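Local coordinates for protein-glutamine gamma-glutamyltransferase 2 (Pagrus major, PDB 1G0D) that probably catalyses the calcium-dependent cross-linking of proteins, joining peptide-bound glutamine to lysine side chains or to other primary amines, at residues T220-S225 and L354-P358; C272-A276 and W329-V335; W351-D355 and C367-V373. All coordinates share one frame; numbering follows the deposited sequence.

Contact 1: T220-S225 and L354-P358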
loop_
_atom_site.group_PDB
_atom_site.type_symbol
_atom_site.label_atom_id
_atom_site.label_comp_id
_atom_site.label_asym_id
_atom_site.label_seq_id
_atom_site.Cartn_x
_atom_site.Cartn_y
_atom_site.Cartn_z
ATOM N N THR A 220 3.861 9.832 -3.334
ATOM C CA THR A 220 4.508 9.079 -2.277
ATOM C C THR A 220 4.934 9.978 -1.117
ATOM O O THR A 220 4.892 9.585 0.063
ATOM C CB THR A 220 5.704 8.364 -2.829
ATOM O OG1 THR A 220 5.244 7.396 -3.763
ATOM C CG2 THR A 220 6.443 7.630 -1.758
ATOM N N ALA A 221 5.321 11.205 -1.452
ATOM C CA ALA A 221 5.773 12.154 -0.445
ATOM C C ALA A 221 4.645 12.742 0.401
ATOM O O ALA A 221 4.825 12.993 1.602
ATOM C CB ALA A 221 6.564 13.260 -1.117
ATOM N N MET A 222 3.481 12.944 -0.207
ATOM C CA MET A 222 2.340 13.530 0.501
ATOM C C MET A 222 1.551 12.594 1.415
ATOM O O MET A 222 0.850 13.055 2.329
ATOM C CB MET A 222 1.389 14.158 -0.505
ATOM C CG MET A 222 1.983 15.365 -1.197
ATOM S SD MET A 222 1.748 16.849 -0.203
ATOM C CE MET A 222 0.001 16.548 0.420
ATOM N N VAL A 223 1.654 11.289 1.169
ATOM C CA VAL A 223 0.914 10.321 1.978
ATOM C C VAL A 223 1.235 10.383 3.454
ATOM O O VAL A 223 0.334 10.288 4.282
ATOM C CB VAL A 223 1.118 8.897 1.472
ATOM C CG1 VAL A 223 0.373 7.893 2.362
ATOM C CG2 VAL A 223 0.617 8.824 0.062
ATOM N N ASN A 224 2.504 10.542 3.799
ATOM C CA ASN A 224 2.836 10.642 5.199
ATOM C C ASN A 224 3.944 11.622 5.518
ATOM O O ASN A 224 3.773 12.490 6.350
ATOM C CB ASN A 224 3.199 9.278 5.760
ATOM C CG ASN A 224 3.708 9.355 7.190
ATOM O OD1 ASN A 224 4.739 8.790 7.536
ATOM N ND2 ASN A 224 2.976 10.061 8.029
ATOM N N SER A 225 5.075 11.505 4.843
ATOM C CA SER A 225 6.200 12.372 5.151
ATOM C C SER A 225 5.899 13.856 5.296
ATOM O O SER A 225 6.511 14.518 6.149
ATOM C CB SER A 225 7.330 12.174 4.135
ATOM O OG SER A 225 7.171 13.039 3.040
ATOM N N LEU A 354 8.072 2.631 -4.636
ATOM C CA LEU A 354 7.694 3.910 -4.015
ATOM C C LEU A 354 7.336 3.562 -2.536
ATOM O O LEU A 354 6.344 2.869 -2.260
ATOM C CB LEU A 354 6.456 4.480 -4.714
ATOM C CG LEU A 354 6.529 5.616 -5.727
ATOM C CD1 LEU A 354 7.926 6.002 -5.947
ATOM C CD2 LEU A 354 5.918 5.207 -7.011
ATOM N N ASP A 355 8.140 4.012 -1.587
ATOM C CA ASP A 355 7.862 3.711 -0.196
ATOM C C ASP A 355 7.415 4.990 0.501
ATOM O O ASP A 355 8.208 5.902 0.709
ATOM C CB ASP A 355 9.114 3.141 0.451
ATOM C CG ASP A 355 8.825 2.419 1.746
ATOM O OD1 ASP A 355 7.692 2.522 2.249
ATOM O OD2 ASP A 355 9.734 1.745 2.267
ATOM N N PRO A 356 6.114 5.081 0.854
ATOM C CA PRO A 356 5.612 6.295 1.525
ATOM C C PRO A 356 6.121 6.477 2.977
ATOM O O PRO A 356 6.113 7.599 3.512
ATOM C CB PRO A 356 4.082 6.145 1.458
ATOM C CG PRO A 356 3.807 4.880 0.623
ATOM C CD PRO A 356 5.052 4.070 0.662
ATOM N N THR A 357 6.534 5.360 3.593
ATOM C CA THR A 357 7.054 5.330 4.941
ATOM C C THR A 357 8.392 6.045 4.985
ATOM O O THR A 357 9.356 5.633 4.320
ATOM C CB THR A 357 7.234 3.907 5.423
ATOM O OG1 THR A 357 5.987 3.194 5.312
ATOM C CG2 THR A 357 7.671 3.916 6.870
ATOM N N PRO A 358 8.472 7.131 5.773
ATOM C CA PRO A 358 9.736 7.867 5.840
ATOM C C PRO A 358 10.889 6.981 6.257
ATOM O O PRO A 358 10.702 5.974 6.943
ATOM C CB PRO A 358 9.454 9.022 6.830
ATOM C CG PRO A 358 7.936 9.183 6.808
ATOM C CD PRO A 358 7.436 7.745 6.632
#

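Contact 2: C272-A276 and W329-V335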
loop_
_atom_site.group_PDB
_atom_site.type_symbol
_atom_site.label_atom_id
_atom_site.label_comp_id
_atom_site.label_asym_id
_atom_site.label_seq_id
_atom_site.Cartn_x
_atom_site.Cartn_y
_atom_site.Cartn_z
ATOM N N CYS A 272 2.936 1.764 8.164
ATOM C CA CYS A 272 3.393 1.426 6.818
ATOM C C CYS A 272 2.433 0.815 5.805
ATOM O O CYS A 272 2.341 1.353 4.702
ATOM C CB CYS A 272 4.710 0.650 6.855
ATOM S SG CYS A 272 4.595 -1.041 7.225
ATOM N N TRP A 273 1.698 -0.244 6.120
ATOM C CA TRP A 273 0.765 -0.796 5.113
ATOM C C TRP A 273 -0.456 0.116 4.803
ATOM O O TRP A 273 -1.059 -0.007 3.734
ATOM C CB TRP A 273 0.282 -2.213 5.494
ATOM C CG TRP A 273 -0.721 -2.161 6.541
ATOM C CD1 TRP A 273 -2.070 -2.042 6.382
ATOM C CD2 TRP A 273 -0.468 -2.061 7.942
ATOM N NE1 TRP A 273 -2.673 -1.861 7.596
ATOM C CE2 TRP A 273 -1.709 -1.867 8.577
ATOM C CE3 TRP A 273 0.690 -2.111 8.727
ATOM C CZ2 TRP A 273 -1.825 -1.723 9.965
ATOM C CZ3 TRP A 273 0.578 -1.970 10.089
ATOM C CH2 TRP A 273 -0.669 -1.777 10.696
ATOM N N VAL A 274 -0.837 1.014 5.717
ATOM C CA VAL A 274 -1.946 1.949 5.456
ATOM C C VAL A 274 -1.515 3.095 4.499
ATOM O O VAL A 274 -2.346 3.645 3.761
ATOM C CB VAL A 274 -2.445 2.606 6.754
ATOM C CG1 VAL A 274 -3.560 3.540 6.441
ATOM C CG2 VAL A 274 -2.946 1.594 7.680
ATOM N N PHE A 275 -0.220 3.445 4.525
ATOM C CA PHE A 275 0.379 4.485 3.670
ATOM C C PHE A 275 0.460 3.898 2.269
ATOM O O PHE A 275 0.188 4.568 1.293
ATOM C CB PHE A 275 1.843 4.790 4.040
ATOM C CG PHE A 275 2.041 5.409 5.377
ATOM C CD1 PHE A 275 1.009 6.087 6.014
ATOM C CD2 PHE A 275 3.252 5.205 6.055
ATOM C CE1 PHE A 275 1.163 6.534 7.315
ATOM C CE2 PHE A 275 3.434 5.644 7.369
ATOM C CZ PHE A 275 2.388 6.307 8.003
ATOM N N ALA A 276 0.908 2.647 2.177
ATOM C CA ALA A 276 1.049 1.984 0.892
ATOM C C ALA A 276 -0.319 1.824 0.215
ATOM O O ALA A 276 -0.467 2.199 -0.956
ATOM C CB ALA A 276 1.718 0.653 1.081
ATOM N N TRP A 329 12.006 -5.474 11.109
ATOM C CA TRP A 329 10.559 -5.475 11.279
ATOM C C TRP A 329 9.966 -6.832 10.904
ATOM O O TRP A 329 10.547 -7.549 10.081
ATOM C CB TRP A 329 9.960 -4.405 10.377
ATOM C CG TRP A 329 10.307 -3.012 10.767
ATOM C CD1 TRP A 329 11.391 -2.597 11.504
ATOM C CD2 TRP A 329 9.557 -1.825 10.441
ATOM N NE1 TRP A 329 11.356 -1.220 11.651
ATOM C CE2 TRP A 329 10.245 -0.728 11.009
ATOM C CE3 TRP A 329 8.372 -1.583 9.726
ATOM C CZ2 TRP A 329 9.774 0.596 10.874
ATOM C CZ3 TRP A 329 7.910 -0.266 9.596
ATOM C CH2 TRP A 329 8.608 0.798 10.163
ATOM N N ASN A 330 8.810 -7.189 11.472
ATOM C CA ASN A 330 8.192 -8.479 11.135
ATOM C C ASN A 330 7.830 -8.479 9.634
ATOM O O ASN A 330 7.876 -9.518 8.952
ATOM C CB ASN A 330 6.936 -8.720 11.972
ATOM C CG ASN A 330 7.243 -9.176 13.392
ATOM O OD1 ASN A 330 8.406 -9.222 13.817
ATOM N ND2 ASN A 330 6.193 -9.505 14.136
ATOM N N PHE A 331 7.459 -7.303 9.134
ATOM C CA PHE A 331 7.135 -7.110 7.720
ATOM C C PHE A 331 7.076 -5.623 7.501
ATOM O O PHE A 331 7.050 -4.842 8.439
ATOM C CB PHE A 331 5.794 -7.774 7.316
ATOM C CG PHE A 331 4.566 -7.026 7.776
ATOM C CD1 PHE A 331 3.920 -7.369 8.971
ATOM C CD2 PHE A 331 4.076 -5.958 7.046
ATOM C CE1 PHE A 331 2.807 -6.648 9.436
ATOM C CE2 PHE A 331 2.954 -5.223 7.504
ATOM C CZ PHE A 331 2.321 -5.570 8.702
ATOM N N HIS A 332 7.101 -5.225 6.252
ATOM C CA HIS A 332 7.022 -3.822 5.928
ATOM C C HIS A 332 6.492 -3.755 4.526
ATOM O O HIS A 332 6.920 -4.516 3.661
ATOM C CB HIS A 332 8.391 -3.163 5.974
ATOM C CG HIS A 332 8.388 -1.762 5.448
ATOM N ND1 HIS A 332 7.443 -0.833 5.833
ATOM C CD2 HIS A 332 9.234 -1.119 4.604
ATOM C CE1 HIS A 332 7.710 0.330 5.253
ATOM N NE2 HIS A 332 8.792 0.183 4.506
ATOM N N CYS A 333 5.584 -2.822 4.304
ATOM C CA CYS A 333 4.949 -2.636 3.027
ATOM C C CYS A 333 5.323 -1.364 2.252
ATOM O O CYS A 333 5.632 -0.316 2.824
ATOM C CB CYS A 333 3.440 -2.617 3.232
ATOM S SG CYS A 333 2.735 -4.001 4.064
ATOM N N TRP A 334 5.294 -1.475 0.932
ATOM C CA TRP A 334 5.502 -0.339 0.056
ATOM C C TRP A 334 4.674 -0.589 -1.213
ATOM O O TRP A 334 3.805 -1.457 -1.266
ATOM C CB TRP A 334 6.993 -0.073 -0.260
ATOM C CG TRP A 334 7.741 -1.169 -0.931
ATOM C CD1 TRP A 334 7.766 -1.451 -2.268
ATOM C CD2 TRP A 334 8.616 -2.130 -0.304
ATOM N NE1 TRP A 334 8.599 -2.529 -2.513
ATOM C CE2 TRP A 334 9.128 -2.961 -1.325
ATOM C CE3 TRP A 334 9.010 -2.364 1.019
ATOM C CZ2 TRP A 334 10.013 -4.006 -1.061
ATOM C CZ3 TRP A 334 9.898 -3.413 1.280
ATOM C CH2 TRP A 334 10.386 -4.218 0.238
ATOM N N VAL A 335 4.955 0.157 -2.251
ATOM C CA VAL A 335 4.177 0.024 -3.448
ATOM C C VAL A 335 5.094 -0.013 -4.659
ATOM O O VAL A 335 6.171 0.551 -4.629
ATOM C CB VAL A 335 3.211 1.212 -3.428
ATOM C CG1 VAL A 335 3.382 2.132 -4.604
ATOM C CG2 VAL A 335 1.863 0.704 -3.241
#

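Contact 3: W351-D355 and C367-V373. With SO4 (sulfate ion), chain B.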
loop_
_atom_site.group_PDB
_atom_site.type_symbol
_atom_site.label_atom_id
_atom_site.label_comp_id
_atom_site.label_asym_id
_atom_site.label_seq_id
_atom_site.Cartn_x
_atom_site.Cartn_y
_atom_site.Cartn_z
ATOM N N TRP A 351 8.657 -1.844 -13.201
ATOM C CA TRP A 351 8.223 -1.564 -11.830
ATOM C C TRP A 351 9.222 -0.727 -11.020
ATOM O O TRP A 351 10.417 -1.015 -11.004
ATOM C CB TRP A 351 7.962 -2.872 -11.072
ATOM C CG TRP A 351 6.859 -3.716 -11.589
ATOM C CD1 TRP A 351 6.982 -4.899 -12.242
ATOM C CD2 TRP A 351 5.449 -3.444 -11.504
ATOM N NE1 TRP A 351 5.733 -5.388 -12.578
ATOM C CE2 TRP A 351 4.786 -4.519 -12.136
ATOM C CE3 TRP A 351 4.696 -2.406 -10.958
ATOM C CZ2 TRP A 351 3.395 -4.573 -12.234
ATOM C CZ3 TRP A 351 3.314 -2.465 -11.054
ATOM C CH2 TRP A 351 2.678 -3.545 -11.691
ATOM N N GLN A 352 8.711 0.284 -10.321
ATOM C CA GLN A 352 9.522 1.162 -9.489
ATOM C C GLN A 352 8.978 1.091 -8.096
ATOM O O GLN A 352 7.778 1.059 -7.899
ATOM C CB GLN A 352 9.422 2.590 -9.985
ATOM C CG GLN A 352 9.413 2.667 -11.486
ATOM C CD GLN A 352 10.782 2.551 -12.055
ATOM O OE1 GLN A 352 11.701 3.219 -11.604
ATOM N NE2 GLN A 352 10.937 1.711 -13.051
ATOM N N VAL A 353 9.866 1.053 -7.122
ATOM C CA VAL A 353 9.468 0.992 -5.733
ATOM C C VAL A 353 9.251 2.389 -5.201
ATOM O O VAL A 353 10.112 3.223 -5.326
ATOM C CB VAL A 353 10.566 0.295 -4.874
ATOM C CG1 VAL A 353 10.303 0.498 -3.392
ATOM C CG2 VAL A 353 10.607 -1.171 -5.176
ATOM N N LEU A 354 8.072 2.631 -4.636
ATOM C CA LEU A 354 7.694 3.910 -4.015
ATOM C C LEU A 354 7.336 3.562 -2.536
ATOM O O LEU A 354 6.344 2.869 -2.260
ATOM C CB LEU A 354 6.456 4.480 -4.714
ATOM C CG LEU A 354 6.529 5.616 -5.727
ATOM C CD1 LEU A 354 7.926 6.002 -5.947
ATOM C CD2 LEU A 354 5.918 5.207 -7.011
ATOM N N ASP A 355 8.140 4.012 -1.587
ATOM C CA ASP A 355 7.862 3.711 -0.196
ATOM C C ASP A 355 7.415 4.990 0.501
ATOM O O ASP A 355 8.208 5.902 0.709
ATOM C CB ASP A 355 9.114 3.141 0.451
ATOM C CG ASP A 355 8.825 2.419 1.746
ATOM O OD1 ASP A 355 7.692 2.522 2.249
ATOM O OD2 ASP A 355 9.734 1.745 2.267
ATOM N N CYS A 367 10.784 10.108 2.138
ATOM C CA CYS A 367 10.075 8.980 1.545
ATOM C C CYS A 367 11.085 8.368 0.565
ATOM O O CYS A 367 12.138 8.990 0.300
ATOM C CB CYS A 367 8.845 9.478 0.789
ATOM S SG CYS A 367 9.215 10.280 -0.835
ATOM N N CYS A 368 10.775 7.174 0.033
ATOM C CA CYS A 368 11.662 6.491 -0.925
ATOM C C CYS A 368 11.120 6.281 -2.347
ATOM O O CYS A 368 9.934 6.023 -2.541
ATOM C CB CYS A 368 12.083 5.134 -0.368
ATOM S SG CYS A 368 13.499 5.293 0.753
ATOM N N GLY A 369 12.015 6.391 -3.333
ATOM C CA GLY A 369 11.645 6.174 -4.713
ATOM C C GLY A 369 11.087 7.362 -5.462
ATOM O O GLY A 369 10.941 8.424 -4.895
ATOM N N PRO A 370 10.695 7.187 -6.735
ATOM C CA PRO A 370 10.713 5.929 -7.488
ATOM C C PRO A 370 12.060 5.322 -7.798
ATOM O O PRO A 370 12.895 5.940 -8.446
ATOM C CB PRO A 370 9.951 6.274 -8.758
ATOM C CG PRO A 370 10.181 7.659 -8.926
ATOM C CD PRO A 370 10.203 8.282 -7.567
ATOM N N CYS A 371 12.245 4.080 -7.350
ATOM C CA CYS A 371 13.484 3.331 -7.558
ATOM C C CYS A 371 13.270 2.049 -8.378
ATOM O O CYS A 371 12.481 1.195 -8.014
ATOM C CB CYS A 371 14.114 2.944 -6.199
ATOM S SG CYS A 371 15.596 1.942 -6.416
ATOM N N PRO A 372 14.003 1.889 -9.486
ATOM C CA PRO A 372 13.829 0.682 -10.280
ATOM C C PRO A 372 14.010 -0.575 -9.473
ATOM O O PRO A 372 15.045 -0.755 -8.863
ATOM C CB PRO A 372 14.922 0.804 -11.328
ATOM C CG PRO A 372 15.100 2.288 -11.497
ATOM C CD PRO A 372 15.016 2.779 -10.084
ATOM N N VAL A 373 13.024 -1.451 -9.453
ATOM C CA VAL A 373 13.202 -2.719 -8.758
ATOM C C VAL A 373 14.387 -3.493 -9.412
ATOM O O VAL A 373 15.006 -4.360 -8.791
ATOM C CB VAL A 373 11.958 -3.589 -8.885
ATOM C CG1 VAL A 373 12.200 -4.927 -8.251
ATOM C CG2 VAL A 373 10.795 -2.899 -8.271
HETATM S S SO4 B . 5.358 -9.062 -12.996
HETATM O O1 SO4 B . 6.594 -8.507 -12.712
HETATM O O2 SO4 B . 4.584 -8.082 -13.660
HETATM O O3 SO4 B . 5.680 -10.024 -13.950
HETATM O O4 SO4 B . 4.813 -9.682 -11.819
#

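Contact 1: T220-S225 and L354-P358
Thr-220 and Pro-356 carry the centre of this contact, which is van der Waals packing without a single hydrogen bond from one segment to the other. The methyl of Thr-220 lies against the backbone of Asp-355 and Pro-356: CG2 is 3.5 Å from Asp-355 O and 3.6 Å from Pro-356 CA. OG1 stands beside the backbone N (chi1 -65°), which leaves CG2 anti to that N and facing the turn, while OG1 bonds back to Gly-216 O within its own helix. The Leu-354 side chain crosses close to that hydroxyl, but in a strained conformation whose fine detail is doubtful. One turn on, Val-223 runs alongside the Pro-356 ring, with Val-223 CB 4.0 Å from Pro-356 CB. At the far end Asn-224 crosses Pro-358 at about a right angle, its amide oxygen facing ring carbons CD and CG and its ND2 bonded to Leu-232 O. Ser-225 CB rests 4.1 Å from Pro-358 CG.

Polar bonds stay local. Ser-225 OG donates to a lone pair of Ala-221 O at 2.8 Å, tying Ser-225 back to Ala-221. Thr-357 N reaches Asp-355 OD1 in a weak bond of 3.3 Å, and Asp-355 OD2 accepts from His-332 NE2. The C-terminal part of helix 212-223 thus backs the turn that follows Asp-355, the acid of the Cys-His-Asp catalytic triad in this papain-like transglutaminase core.

Contact 2: C272-A276 and W329-V335
Cys-272 and His-332 face each other here as the nucleophile and histidine of a papain-like catalytic centre, the cysteine at the start of a helix and the histidine on a strand of the adjoining sheet. Helix 272-276 and strand 331-335 run almost parallel, 13° apart.

The tight part is the catalytic end. Cys-272 SG lies at the edge of the imidazole, near its plane and 3.2 Å from His-332 ND1, with Cys-272 CB beside the same edge. Extension of the histidine, CG opposite the backbone N (chi1 171°), brings ND1 to the cysteine while NE2 is held by Asp-355 OD2. Cys-333 N points almost straight at Cys-272 SG over a long 3.6 Å, though the sulfur's exact place is uncertain. Trp-329 adds a second edge, its CZ3 4.1 Å from Cys-272 SG. An alanine in place of His-332 would probably leave the cysteine sulfur without its imidazole neighbour and Asp-355 OD2 without its donor, and open a gap between them.

Next to the sulfur, Trp-273 CB packs 3.4 Å from Cys-333 SG. A first torsion of 76°, with CG between the backbone N and the carbonyl carbon, carries the indole toward Phe-331, where Trp-273 CE3 meets the ring edge 3.8 Å from Phe-331 CZ. Tyr-515, important for catalytic activity, packs on both rings, and its hydroxyl oxygen takes a weak hydrogen bond from Cys-272 N.

Toward Val-335 the fit is looser, although no touching residue is open to solvent. There the small methyl of Ala-276 has few partners: CB is 3.8 Å from Trp-334 O and touches the Cys-333 side chain only at longer range, and Val-335 CG2 settles 3.6 Å from the carbonyl oxygen of Ala-276.

Contact 3: W351-D355 and C367-V373
Val-353 and Cys-371 form the hydrogen-bonded pair at the middle of this antiparallel ladder, Val-353 N donating to Cys-371 O at 2.8 Å and Cys-371 N returning a bond to Val-353 O. Asp-355 and Cys-368 exchange a second pair of bonds, and Val-373 N closes the far end on Trp-351 O at 3.1 Å.

Between these pairs the register slips by one residue at a beta bulge. Gly-369 sits there with positive phi (86°), where a CB would collide with Val-353 O, and the following peptide to Pro-370 is cis. The Pro-370 ring packs beside Leu-354, its CB 3.5 Å from Leu-354 CD1, as far as that strained side chain can be trusted. Val-353 and Val-373 cross at about a right angle, their CG2 methyls 3.5 Å apart. Gln-352, bent at chi2 (-80°), swings its amide across Pro-372 at a slant, OE1 3.5 Å from Pro-372 CG.

Second-shell groups fix these pieces: Arg-341 NH2 bonds Gln-352 OE1, Gln-352 NE2 bonds Asn-348 O and Gly-350 O, and Asp-386 bonds Gly-369 N. Farther out, Trp-351 NE1 donates to O2 of a sulfate, 3.1 Å away and in the ring plane, with a weaker bond to O1; Arg-291 also binds this sulfate, probably a relic of crystallisation.

Strand 368-372 is outermost in its four-stranded sheet, with helix 387-395 against Val-353, Cys-368 and Cys-371 and helix 212-223 against Leu-354 and Pro-370.

In the fold
All three contacts lie in the catalytic core; contact 2 is buried throughout, whereas contact 1 near Pro-358 and contact 3 at Trp-351 each have a partly exposed end. Contacts 1 and 3 share Leu-354 and Asp-355 of strand 350-355, which also lies beside strand 329-339 of contact 2 in the same sheet. Their chemistry differs: contact 3 is a backbone ladder at the sheet's edge, contact 1 is van der Waals packing, without bonds across it, of the C-terminal part of a helix on a proline-rich turn, and contact 2 sets sulfur, imidazole and aromatic rings together. The histidine-aspartate bond of the triad joins contact 2 to the other two.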